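Local coordinates for protein plastocyanin (Adiantum capillus-veneris, PDB 1KDJ) that carries electrons from the cytochrome b6-f complex to P700 of photosystem I, using a single bound copper ion, at residues D64-S67 with E68-S72. Numbering follows the deposited sequence.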
ATOM      1  N   ASP A  64      11.785   1.423  -5.550  1.00 32.95           N
ATOM      2  CA  ASP A  64      11.818   2.043  -4.241  1.00 30.75           C
ATOM      3  C   ASP A  64      11.429   0.942  -3.257  1.00 27.10           C
ATOM      4  O   ASP A  64      10.545   0.121  -3.530  1.00 26.26           O
ATOM      5  CB  ASP A  64      10.800   3.157  -4.249  1.00 35.13           C
ATOM      6  CG  ASP A  64      11.267   4.480  -3.713  1.00 40.15           C
ATOM      7  OD1 ASP A  64      11.157   4.680  -2.497  1.00 42.95           O
ATOM      8  OD2 ASP A  64      11.715   5.303  -4.518  1.00 41.93           O
ATOM      9  N   LEU A  65      12.102   0.870  -2.124  1.00 24.21           N
ATOM     10  CA  LEU A  65      11.764  -0.097  -1.097  1.00 22.04           C
ATOM     11  C   LEU A  65      11.881   0.676   0.172  1.00 21.48           C
ATOM     12  O   LEU A  65      12.683   1.597   0.280  1.00 21.99           O
ATOM     13  CB  LEU A  65      12.727  -1.302  -1.023  1.00 20.45           C
ATOM     14  CG  LEU A  65      12.600  -2.336  -2.147  1.00 19.78           C
ATOM     15  CD1 LEU A  65      13.632  -3.409  -1.949  1.00 22.86           C
ATOM     16  CD2 LEU A  65      11.261  -3.020  -2.150  1.00 21.00           C
ATOM     17  N   LEU A  66      10.985   0.373   1.107  1.00 22.64           N
ATOM     18  CA  LEU A  66      11.095   0.899   2.457  1.00 24.87           C
ATOM     19  C   LEU A  66      12.347   0.243   3.090  1.00 26.02           C
ATOM     20  O   LEU A  66      12.698  -0.910   2.798  1.00 25.71           O
ATOM     21  CB  LEU A  66       9.819   0.535   3.241  1.00 24.23           C
ATOM     22  CG  LEU A  66       8.514   1.159   2.714  1.00 25.55           C
ATOM     23  CD1 LEU A  66       7.326   0.518   3.400  1.00 26.60           C
ATOM     24  CD2 LEU A  66       8.552   2.670   2.930  1.00 24.20           C
ATOM     25  N   SER A  67      13.088   0.930   3.921  1.00 29.13           N
ATOM     26  CA  SER A  67      14.297   0.390   4.530  1.00 33.55           C
ATOM     27  C   SER A  67      14.321   1.052   5.895  1.00 37.32           C
ATOM     28  O   SER A  67      13.550   1.998   6.080  1.00 37.86           O
ATOM     29  CB  SER A  67      15.512   0.805   3.712  1.00 32.25           C
ATOM     30  OG  SER A  67      15.744   2.215   3.713  1.00 32.09           O
ATOM     31  N   GLU A  68      15.139   0.737   6.906  1.00 41.44           N
ATOM     32  CA  GLU A  68      14.975   1.481   8.146  1.00 45.80           C
ATOM     33  C   GLU A  68      15.473   2.906   7.982  1.00 46.27           C
ATOM     34  O   GLU A  68      15.188   3.766   8.801  1.00 47.78           O
ATOM     35  CB  GLU A  68      15.698   0.766   9.299  1.00 49.43           C
ATOM     36  CG  GLU A  68      14.882   0.812  10.634  1.00 53.44           C
ATOM     37  CD  GLU A  68      13.452   0.217  10.633  1.00 55.39           C
ATOM     38  OE1 GLU A  68      13.272  -1.006  10.535  1.00 55.50           O
ATOM     39  OE2 GLU A  68      12.502   0.996  10.750  1.00 56.33           O
ATOM     40  N   ASP A  69      16.123   3.176   6.860  1.00 46.77           N
ATOM     41  CA  ASP A  69      16.549   4.514   6.513  1.00 48.18           C
ATOM     42  C   ASP A  69      15.358   5.290   5.923  1.00 47.20           C
ATOM     43  O   ASP A  69      15.256   6.508   6.053  1.00 48.37           O
ATOM     44  CB  ASP A  69      17.712   4.413   5.482  1.00 51.94           C
ATOM     45  CG  ASP A  69      19.047   3.750   5.918  1.00 54.31           C
ATOM     46  OD1 ASP A  69      19.068   2.563   6.264  1.00 55.34           O
ATOM     47  OD2 ASP A  69      20.082   4.427   5.885  1.00 54.92           O
ATOM     48  N   GLU A  70      14.437   4.621   5.218  1.00 45.14           N
ATOM     49  CA  GLU A  70      13.251   5.218   4.589  1.00 41.87           C
ATOM     50  C   GLU A  70      12.110   4.331   5.110  1.00 37.93           C
ATOM     51  O   GLU A  70      11.635   3.450   4.385  1.00 36.24           O
ATOM     52  CB  GLU A  70      13.361   5.112   3.052  1.00 44.09           C
ATOM     53  CG  GLU A  70      12.182   5.644   2.206  1.00 47.83           C
ATOM     54  CD  GLU A  70      11.953   4.942   0.854  1.00 50.22           C
ATOM     55  OE1 GLU A  70      12.915   4.648   0.135  1.00 52.82           O
ATOM     56  OE2 GLU A  70      10.795   4.696   0.506  1.00 50.96           O
ATOM     57  N   PRO A  71      11.703   4.416   6.380  1.00 35.16           N
ATOM     58  CA  PRO A  71      10.813   3.432   6.995  1.00 33.24           C
ATOM     59  C   PRO A  71       9.328   3.609   6.701  1.00 30.46           C
ATOM     60  O   PRO A  71       8.587   2.647   6.901  1.00 29.25           O
ATOM     61  CB  PRO A  71      11.133   3.519   8.462  1.00 33.15           C
ATOM     62  CG  PRO A  71      11.412   5.000   8.637  1.00 34.23           C
ATOM     63  CD  PRO A  71      12.182   5.377   7.371  1.00 34.56           C
ATOM     64  N   SER A  72       8.840   4.770   6.258  1.00 28.37           N
ATOM     65  CA  SER A  72       7.433   4.894   5.986  1.00 27.20           C
ATOM     66  C   SER A  72       7.083   5.514   4.634  1.00 26.41           C
ATOM     67  O   SER A  72       7.936   6.110   3.962  1.00 26.80           O
ATOM     68  CB  SER A  72       6.838   5.666   7.160  1.00 27.15           C
ATOM     69  OG  SER A  72       7.745   6.663   7.574  1.00 32.76           O
TER
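Ser67 and Glu70 face each other across a type I beta turn: Ser67 N donates to Glu70 O at 2.9 Å with an angle of 159° at the hydrogen, arriving from above the carbonyl plane, while the turn's own i+3 to i bond, Glu70 N to Ser67 O, is bent and weak. The hydroxyl of Ser67 adds to the closure. A chi1 of 65° swings it over the turn, where Ser67 OG accepts from Glu70 N at 3.1 Å and, weakly, from Asp69 N. At the other end of the contact two carboxylates meet across nearly perpendicular side chains, their planes 63° apart, with Asp64 OD1 3.0 Å from Glu70 OE2. Glu70 OE1 also lies 3.1 Å from Leu65 O, and acceptor oxygens gathered this closely would probably raise the pKa of one of the acids. An alanine in place of Glu70 is likely to leave a gap beside Asp64 OD1 and Leu65 O. In the cupredoxin fold of plastocyanin the turn leads into strand 72-75; on its other side, Leu66 makes a backbone hydrogen bond with the copper ligand His37. Leu66 CA approaches Glu70 O at 3.2 Å in a CA-H...O contact. Leu66 CD2 lies 3.5 Å from Glu70 O and 3.6 Å from Ser72 C, and the buried side chain also packs on Leu31, Ile39 and Met60.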